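Local coordinates for LbaCas13a H328A (C2c2) (Lachnospiraceae bacterium NK4A179, PDB 5WLH), which binds a CRISPR guide RNA and probably uses it to find target RNA, acting as an RNA-targeting Cas13a nuclease that cleaves at adenosines, at residues T562-F567 and V589-D594; K580-A583 and D587-D590; T593-V598 and E622-M627. All coordinates share one frame; numbering follows the deposited sequence.

Contact 1 of 3, residues T562-F567 and V589-D594; sequences TILQYF and VDFLTD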
loop_
_atom_site.group_PDB
_atom_site.type_symbol
_atom_site.label_atom_id
_atom_site.label_comp_id
_atom_site.label_asym_id
_atom_site.label_seq_id
_atom_site.Cartn_x
_atom_site.Cartn_y
_atom_site.Cartn_z
ATOM N N THR A 562 -13.934 -31.681 -11.845
ATOM C CA THR A 562 -13.789 -30.229 -11.930
ATOM C C THR A 562 -12.956 -29.694 -10.769
ATOM O O THR A 562 -12.023 -28.904 -10.974
ATOM C CB THR A 562 -15.163 -29.566 -11.963
ATOM O OG1 THR A 562 -15.932 -30.131 -13.030
ATOM C CG2 THR A 562 -15.027 -28.059 -12.179
ATOM N N ILE A 563 -13.257 -30.136 -9.544
ATOM C CA ILE A 563 -12.465 -29.714 -8.384
ATOM C C ILE A 563 -11.000 -30.074 -8.584
ATOM O O ILE A 563 -10.098 -29.278 -8.298
ATOM C CB ILE A 563 -13.014 -30.355 -7.097
ATOM C CG1 ILE A 563 -14.413 -29.831 -6.761
ATOM C CG2 ILE A 563 -12.049 -30.146 -5.955
ATOM C CD1 ILE A 563 -15.118 -30.681 -5.706
ATOM N N LEU A 564 -10.734 -31.280 -9.083
ATOM C CA LEU A 564 -9.358 -31.735 -9.166
ATOM C C LEU A 564 -8.559 -31.021 -10.256
ATOM O O LEU A 564 -7.335 -31.183 -10.298
ATOM C CB LEU A 564 -9.327 -33.258 -9.363
ATOM C CG LEU A 564 -9.809 -34.083 -8.159
ATOM C CD1 LEU A 564 -9.833 -35.596 -8.461
ATOM C CD2 LEU A 564 -8.911 -33.801 -6.973
ATOM N N GLN A 565 -9.202 -30.235 -11.130
ATOM C CA GLN A 565 -8.437 -29.363 -12.022
ATOM C C GLN A 565 -7.526 -28.436 -11.224
ATOM O O GLN A 565 -6.422 -28.098 -11.666
ATOM C CB GLN A 565 -9.380 -28.527 -12.891
ATOM C CG GLN A 565 -10.133 -29.295 -13.954
ATOM C CD GLN A 565 -11.142 -28.435 -14.698
ATOM O OE1 GLN A 565 -10.932 -27.247 -14.895
ATOM N NE2 GLN A 565 -12.240 -29.049 -15.129
ATOM N N TYR A 566 -7.988 -28.000 -10.051
ATOM C CA TYR A 566 -7.226 -27.122 -9.171
ATOM C C TYR A 566 -6.203 -27.869 -8.338
ATOM O O TYR A 566 -5.366 -27.228 -7.685
ATOM C CB TYR A 566 -8.191 -26.360 -8.277
ATOM C CG TYR A 566 -9.034 -25.443 -9.097
ATOM C CD1 TYR A 566 -8.566 -24.186 -9.440
ATOM C CD2 TYR A 566 -10.268 -25.851 -9.594
ATOM C CE1 TYR A 566 -9.301 -23.344 -10.232
ATOM C CE2 TYR A 566 -11.019 -25.002 -10.383
ATOM C CZ TYR A 566 -10.526 -23.753 -10.705
ATOM O OH TYR A 566 -11.254 -22.894 -11.491
ATOM N N PHE A 567 -6.252 -29.197 -8.350
ATOM C CA PHE A 567 -5.228 -30.042 -7.756
ATOM C C PHE A 567 -4.421 -30.744 -8.846
ATOM O O PHE A 567 -3.980 -31.883 -8.675
ATOM C CB PHE A 567 -5.857 -31.045 -6.788
ATOM C CG PHE A 567 -6.482 -30.404 -5.564
ATOM C CD1 PHE A 567 -5.729 -30.179 -4.423
ATOM C CD2 PHE A 567 -7.814 -30.036 -5.560
ATOM C CE1 PHE A 567 -6.297 -29.592 -3.300
ATOM C CE2 PHE A 567 -8.392 -29.443 -4.442
ATOM C CZ PHE A 567 -7.630 -29.225 -3.308
ATOM N N VAL A 589 -20.368 -33.654 -3.586
ATOM C CA VAL A 589 -20.920 -32.404 -3.073
ATOM C C VAL A 589 -20.371 -32.107 -1.681
ATOM O O VAL A 589 -20.103 -30.949 -1.339
ATOM C CB VAL A 589 -22.456 -32.457 -3.078
ATOM C CG1 VAL A 589 -23.018 -31.204 -2.476
ATOM C CG2 VAL A 589 -22.972 -32.641 -4.507
ATOM N N ASP A 590 -20.190 -33.140 -0.857
ATOM C CA ASP A 590 -19.570 -32.925 0.448
ATOM C C ASP A 590 -18.089 -32.612 0.304
ATOM O O ASP A 590 -17.519 -31.895 1.136
ATOM C CB ASP A 590 -19.775 -34.148 1.335
ATOM C CG ASP A 590 -21.235 -34.549 1.433
ATOM O OD1 ASP A 590 -21.980 -33.912 2.211
ATOM O OD2 ASP A 590 -21.638 -35.483 0.711
ATOM N N PHE A 591 -17.459 -33.151 -0.738
ATOM C CA PHE A 591 -16.090 -32.775 -1.071
ATOM C C PHE A 591 -15.995 -31.277 -1.348
ATOM O O PHE A 591 -15.170 -30.576 -0.747
ATOM C CB PHE A 591 -15.623 -33.586 -2.280
ATOM C CG PHE A 591 -14.170 -33.411 -2.620
ATOM C CD1 PHE A 591 -13.265 -32.956 -1.679
ATOM C CD2 PHE A 591 -13.710 -33.723 -3.891
ATOM C CE1 PHE A 591 -11.925 -32.802 -1.999
ATOM C CE2 PHE A 591 -12.366 -33.575 -4.221
ATOM C CZ PHE A 591 -11.475 -33.105 -3.267
ATOM N N LEU A 592 -16.855 -30.772 -2.240
ATOM C CA LEU A 592 -16.916 -29.335 -2.511
ATOM C C LEU A 592 -17.207 -28.540 -1.245
ATOM O O LEU A 592 -16.603 -27.484 -1.002
ATOM C CB LEU A 592 -17.988 -29.052 -3.562
ATOM C CG LEU A 592 -18.240 -27.577 -3.870
ATOM C CD1 LEU A 592 -16.942 -27.000 -4.433
ATOM C CD2 LEU A 592 -19.384 -27.418 -4.857
ATOM N N THR A 593 -18.132 -29.040 -0.423
ATOM C CA THR A 593 -18.528 -28.339 0.788
ATOM C C THR A 593 -17.386 -28.282 1.789
ATOM O O THR A 593 -17.204 -27.273 2.484
ATOM C CB THR A 593 -19.761 -29.024 1.397
ATOM O OG1 THR A 593 -20.916 -28.651 0.645
ATOM C CG2 THR A 593 -19.957 -28.605 2.849
ATOM N N ASP A 594 -16.587 -29.342 1.863
ATOM C CA ASP A 594 -15.471 -29.327 2.795
ATOM C C ASP A 594 -14.407 -28.319 2.370
ATOM O O ASP A 594 -13.891 -27.570 3.204
ATOM C CB ASP A 594 -14.885 -30.722 2.924
ATOM C CG ASP A 594 -15.552 -31.519 4.030
ATOM O OD1 ASP A 594 -16.477 -30.994 4.695
ATOM O OD2 ASP A 594 -15.141 -32.664 4.237
#
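Phe591 and Ile563 form the main packing pair where helix 559-564 meets the start of helix 588-602. This is a buried helix-to-helix contact in an all-helical part of the chain. Helix 588-602 leads directly into an R-X4-H sequence, so the region is consistent with a HEPN nuclease domain of Cas13a. The nearest atom of the contact lies about 12 Å from the bound RNA.

Phe591 comes first. Its CG lies anti to the backbone N (chi1 -173°), and the ring extends toward 562-567. Ile563 meets it with two branches. CG2 of Ile563 sits 3.9 Å from Phe591 CE2, close to CZ as well. CD1 of Ile563 is 3.8 Å from Phe591 CD2 and approaches the ring obliquely. The two side chains run past each other in opposite directions. Leu564 adds a looser touch at the ring edge, near the ring plane, with its CD2 4.4 Å from Phe591 CE2. Leu623 and Met627 of helix 621-632 also pack on Phe591, so side chains from two other helices, 559-564 and 621-632, meet its ring.

Leu592 follows. It meets Ile563 with CB. Leu592 also touches Leu513 and Thr517 of helix 486-517 and the loop residues Ile549 and Leu553, so the packing continues beyond the two segments.

Across the contact the grip is therefore entirely apolar. Ile563 carries most of it through an extended CG1 branch (chi2 166°). That branch sets CD1 3.9 Å from Leu592 CB, with Leu592 N equally close.

Contact 2 of 3, residues K580-A583 and D587-D590; sequences KYLA and DDVD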
loop_
_atom_site.group_PDB
_atom_site.type_symbol
_atom_site.label_atom_id
_atom_site.label_comp_id
_atom_site.label_asym_id
_atom_site.label_seq_id
_atom_site.Cartn_x
_atom_site.Cartn_y
_atom_site.Cartn_z
ATOM N N LYS A 580 -12.700 -43.797 0.799
ATOM C CA LYS A 580 -12.366 -43.941 2.209
ATOM C C LYS A 580 -12.786 -42.708 2.994
ATOM O O LYS A 580 -13.219 -42.820 4.147
ATOM C CB LYS A 580 -10.868 -44.208 2.379
ATOM C CG LYS A 580 -10.382 -44.045 3.808
ATOM C CD LYS A 580 -8.909 -44.371 3.995
ATOM C CE LYS A 580 -8.540 -44.269 5.484
ATOM N NZ LYS A 580 -7.272 -44.976 5.850
ATOM N N TYR A 581 -12.708 -41.529 2.376
ATOM C CA TYR A 581 -13.035 -40.279 3.049
ATOM C C TYR A 581 -14.453 -39.802 2.788
ATOM O O TYR A 581 -15.033 -39.129 3.644
ATOM C CB TYR A 581 -12.037 -39.190 2.632
ATOM C CG TYR A 581 -10.615 -39.626 2.842
ATOM C CD1 TYR A 581 -10.050 -39.624 4.110
ATOM C CD2 TYR A 581 -9.844 -40.070 1.781
ATOM C CE1 TYR A 581 -8.743 -40.045 4.309
ATOM C CE2 TYR A 581 -8.546 -40.489 1.969
ATOM C CZ TYR A 581 -8.001 -40.477 3.234
ATOM O OH TYR A 581 -6.709 -40.895 3.402
ATOM N N LEU A 582 -15.024 -40.124 1.637
ATOM C CA LEU A 582 -16.421 -39.809 1.351
ATOM C C LEU A 582 -17.285 -41.054 1.542
ATOM O O LEU A 582 -17.960 -41.537 0.630
ATOM C CB LEU A 582 -16.553 -39.237 -0.055
ATOM C CG LEU A 582 -15.643 -38.019 -0.239
ATOM C CD1 LEU A 582 -15.246 -37.835 -1.691
ATOM C CD2 LEU A 582 -16.341 -36.783 0.303
ATOM N N ALA A 583 -17.234 -41.574 2.765
ATOM C CA ALA A 583 -17.985 -42.754 3.164
ATOM C C ALA A 583 -19.346 -42.349 3.726
ATOM O O ALA A 583 -19.621 -41.176 3.986
ATOM C CB ALA A 583 -17.195 -43.569 4.188
ATOM N N ASP A 587 -20.621 -37.616 -0.677
ATOM C CA ASP A 587 -20.247 -37.727 -2.085
ATOM C C ASP A 587 -19.421 -36.500 -2.479
ATOM O O ASP A 587 -18.857 -35.791 -1.636
ATOM C CB ASP A 587 -21.492 -37.897 -2.970
ATOM C CG ASP A 587 -22.450 -36.709 -2.895
ATOM O OD1 ASP A 587 -22.090 -35.642 -2.354
ATOM O OD2 ASP A 587 -23.591 -36.845 -3.383
ATOM N N ASP A 588 -19.370 -36.213 -3.781
ATOM C CA ASP A 588 -18.522 -35.126 -4.259
ATOM C C ASP A 588 -19.072 -33.754 -3.888
ATOM O O ASP A 588 -18.309 -32.787 -3.856
ATOM C CB ASP A 588 -18.326 -35.255 -5.768
ATOM C CG ASP A 588 -17.469 -36.458 -6.131
ATOM O OD1 ASP A 588 -16.459 -36.708 -5.433
ATOM O OD2 ASP A 588 -17.799 -37.159 -7.113
ATOM N N VAL A 589 -20.368 -33.654 -3.586
ATOM C CA VAL A 589 -20.920 -32.404 -3.073
ATOM C C VAL A 589 -20.371 -32.107 -1.681
ATOM O O VAL A 589 -20.103 -30.949 -1.339
ATOM C CB VAL A 589 -22.456 -32.457 -3.078
ATOM C CG1 VAL A 589 -23.018 -31.204 -2.476
ATOM C CG2 VAL A 589 -22.972 -32.641 -4.507
ATOM N N ASP A 590 -20.190 -33.140 -0.857
ATOM C CA ASP A 590 -19.570 -32.925 0.448
ATOM C C ASP A 590 -18.089 -32.612 0.304
ATOM O O ASP A 590 -17.519 -31.895 1.136
ATOM C CB ASP A 590 -19.775 -34.148 1.335
ATOM C CG ASP A 590 -21.235 -34.549 1.433
ATOM O OD1 ASP A 590 -21.980 -33.912 2.211
ATOM O OD2 ASP A 590 -21.638 -35.483 0.711
#
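Leu582 meets the N-terminal end of helix 588-602 across a tight turn, just after the weakly bonded helix 578-581. Leu582 CA is 5.5 Å from Asp587 CA. CG lies beside the backbone N (chi1 -56°), and the two methyls reach the start of the next helix. CD2 of Leu582 comes to 3.3 Å from Asp587 O, a close van der Waals touch. CD1 of Leu582 lies 4.1 Å from Asp588 OD1, the two side chains crossing at about a right angle. The salt bridge of Asp588 OD1 is with Arg560 NE, so the leucine only borders that ion pair. Leu582 CD2 also lies near Asp590 CB.

The leucine thus packs on a capping box. Asp587 is the N-cap, and its OD1 accepts from Val589 N at 2.9 Å, met from above the carboxylate plane (53° out of it). Asp590 N also points to Asp587 OD1, but that bond is weak. In return, Asp590 OD2 accepts from Asp587 N at 2.7 Å through its anti lone pair, with an N-H...O angle of 162°. The two acceptors Asp587 OD1 and Asp590 OD2 lie only 3.1 Å apart. Lys533 NZ makes a salt bridge to Asp590 OD2 and a long, weak ion pair to Asp587 OD1, which would ease their mutual repulsion.

Among its neighbours, the turn sits between helix 559-564, where Leu582 touches Arg560 and Val589 touches Leu559, and helix 621-632, on which Tyr581 rests through Glu622, Leu623 and Ala626.

Contact 3 of 3, residues T593-V598 and E622-M627; sequences TDLKDV and ELISAM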
loop_
_atom_site.group_PDB
_atom_site.type_symbol
_atom_site.label_atom_id
_atom_site.label_comp_id
_atom_site.label_asym_id
_atom_site.label_seq_id
_atom_site.Cartn_x
_atom_site.Cartn_y
_atom_site.Cartn_z
ATOM N N THR A 593 -18.132 -29.040 -0.423
ATOM C CA THR A 593 -18.528 -28.339 0.788
ATOM C C THR A 593 -17.386 -28.282 1.789
ATOM O O THR A 593 -17.204 -27.273 2.484
ATOM C CB THR A 593 -19.761 -29.024 1.397
ATOM O OG1 THR A 593 -20.916 -28.651 0.645
ATOM C CG2 THR A 593 -19.957 -28.605 2.849
ATOM N N ASP A 594 -16.587 -29.342 1.863
ATOM C CA ASP A 594 -15.471 -29.327 2.795
ATOM C C ASP A 594 -14.407 -28.319 2.370
ATOM O O ASP A 594 -13.891 -27.570 3.204
ATOM C CB ASP A 594 -14.885 -30.722 2.924
ATOM C CG ASP A 594 -15.552 -31.519 4.030
ATOM O OD1 ASP A 594 -16.477 -30.994 4.695
ATOM O OD2 ASP A 594 -15.141 -32.664 4.237
ATOM N N LEU A 595 -14.078 -28.277 1.081
ATOM C CA LEU A 595 -13.125 -27.276 0.603
ATOM C C LEU A 595 -13.645 -25.860 0.829
ATOM O O LEU A 595 -12.891 -24.970 1.247
ATOM C CB LEU A 595 -12.836 -27.504 -0.877
ATOM C CG LEU A 595 -12.095 -28.802 -1.194
ATOM C CD1 LEU A 595 -12.021 -28.928 -2.704
ATOM C CD2 LEU A 595 -10.702 -28.834 -0.583
ATOM N N LYS A 596 -14.930 -25.634 0.542
ATOM C CA LYS A 596 -15.570 -24.361 0.842
ATOM C C LYS A 596 -15.453 -24.019 2.321
ATOM O O LYS A 596 -15.187 -22.868 2.677
ATOM C CB LYS A 596 -17.043 -24.420 0.427
ATOM C CG LYS A 596 -17.847 -23.174 0.724
ATOM C CD LYS A 596 -19.342 -23.429 0.533
ATOM C CE LYS A 596 -19.934 -24.275 1.656
ATOM N NZ LYS A 596 -20.034 -23.563 2.971
ATOM N N ASP A 597 -15.653 -25.010 3.198
ATOM C CA ASP A 597 -15.546 -24.779 4.635
ATOM C C ASP A 597 -14.119 -24.450 5.062
ATOM O O ASP A 597 -13.921 -23.663 5.990
ATOM C CB ASP A 597 -16.014 -26.008 5.410
ATOM C CG ASP A 597 -17.508 -26.191 5.374
ATOM O OD1 ASP A 597 -18.218 -25.248 4.964
ATOM O OD2 ASP A 597 -17.968 -27.294 5.752
ATOM N N VAL A 598 -13.114 -25.102 4.467
ATOM C CA VAL A 598 -11.740 -24.738 4.798
ATOM C C VAL A 598 -11.506 -23.271 4.491
ATOM O O VAL A 598 -10.983 -22.520 5.322
ATOM C CB VAL A 598 -10.729 -25.613 4.042
ATOM C CG1 VAL A 598 -9.322 -25.152 4.410
ATOM C CG2 VAL A 598 -10.925 -27.078 4.392
ATOM N N GLU A 622 -8.977 -35.403 7.830
ATOM C CA GLU A 622 -8.221 -36.529 7.299
ATOM C C GLU A 622 -8.149 -36.464 5.782
ATOM O O GLU A 622 -7.109 -36.764 5.189
ATOM C CB GLU A 622 -8.849 -37.848 7.762
ATOM C CG GLU A 622 -8.681 -38.100 9.262
ATOM C CD GLU A 622 -9.624 -37.266 10.125
ATOM O OE1 GLU A 622 -10.775 -37.012 9.703
ATOM O OE2 GLU A 622 -9.210 -36.860 11.230
ATOM N N LEU A 623 -9.246 -36.065 5.136
ATOM C CA LEU A 623 -9.237 -35.951 3.682
ATOM C C LEU A 623 -8.251 -34.879 3.222
ATOM O O LEU A 623 -7.373 -35.143 2.393
ATOM C CB LEU A 623 -10.647 -35.652 3.178
ATOM C CG LEU A 623 -10.798 -35.225 1.712
ATOM C CD1 LEU A 623 -10.251 -36.269 0.736
ATOM C CD2 LEU A 623 -12.254 -34.893 1.422
ATOM N N ILE A 624 -8.370 -33.668 3.773
ATOM C CA ILE A 624 -7.488 -32.572 3.368
ATOM C C ILE A 624 -6.031 -32.930 3.639
ATOM O O ILE A 624 -5.153 -32.707 2.798
ATOM C CB ILE A 624 -7.896 -31.265 4.081
ATOM C CG1 ILE A 624 -9.371 -30.948 3.836
ATOM C CG2 ILE A 624 -7.010 -30.099 3.608
ATOM C CD1 ILE A 624 -9.728 -30.730 2.370
ATOM N N SER A 625 -5.756 -33.508 4.811
ATOM C CA SER A 625 -4.397 -33.909 5.152
ATOM C C SER A 625 -3.868 -34.964 4.192
ATOM O O SER A 625 -2.696 -34.925 3.801
ATOM C CB SER A 625 -4.356 -34.433 6.591
ATOM O OG SER A 625 -3.145 -35.130 6.823
ATOM N N ALA A 626 -4.710 -35.929 3.816
ATOM C CA ALA A 626 -4.272 -36.948 2.867
ATOM C C ALA A 626 -4.052 -36.357 1.486
ATOM O O ALA A 626 -3.163 -36.807 0.751
ATOM C CB ALA A 626 -5.297 -38.087 2.801
ATOM N N MET A 627 -4.851 -35.361 1.109
ATOM C CA MET A 627 -4.616 -34.693 -0.167
ATOM C C MET A 627 -3.306 -33.922 -0.145
ATOM O O MET A 627 -2.559 -33.929 -1.133
ATOM C CB MET A 627 -5.776 -33.767 -0.501
ATOM C CG MET A 627 -7.013 -34.492 -0.981
ATOM S SD MET A 627 -8.344 -33.362 -1.402
ATOM C CE MET A 627 -7.890 -32.833 -3.062
#
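Leu595 and Ile624 touch methyl to methyl at the centre of this packing between helices 588-602 and 621-632. The two helices flank the segment that carries the R-X4-H sequence, consistent with a HEPN domain. Leu595 CD2 lies 3.6 Å from Ile624 CD1, and the side chains cross at a slant. Ile624 is bent at both torsions (chi1 -55°, chi2 -61°), which carries CD1 toward Leu595. Its CG1 meets Val598 CG2 more loosely, at 4.2 Å. Val598 lies one turn further along the helix, so Ile624 packs against residues on two successive turns. Ile908 of helix 901-911 also touches both Leu595 and Val598, and Trp619 touches Val598 and Ile624.

The polar interactions lie within or beside the segments. Lys596 NZ forms a salt bridge with Asp597 OD1 at 3.2 Å, meeting the oxygen nearly along its C-O direction. Lys596 NZ also donates to Leu530 O. At the start of helix 621-632, Asn620 OD1 accepts from Leu623 N, while Asn620 N makes a weak bond to Asp594 OD2.

The contact is wholly aliphatic and rests on close packing, with no polar bond between the segments. The charged ends of Lys596 and Asp597 pair away from this apolar interface.

Following the chain, contact 1 joins helix 559-564 to helix 588-602 and closes a loop of 21 residues. Contact 2 lies within that span. It closes a much shorter turn of three residues and shares Val589 and Asp590 with contact 1. Contact 3 begins on Thr593 and Asp594, the last two residues of contact 1, and closes the following loop back from helix 621-632. That loop carries the R-X4-H sequence. Helix 588-602 serves all three contacts in succession. The apolar layers of contacts 1 and 3 merge: Ile563 CG2 touches Leu595 CD1, and Phe567 packs on Met627. Tyr581 ties contact 2 to the same helix 621-632.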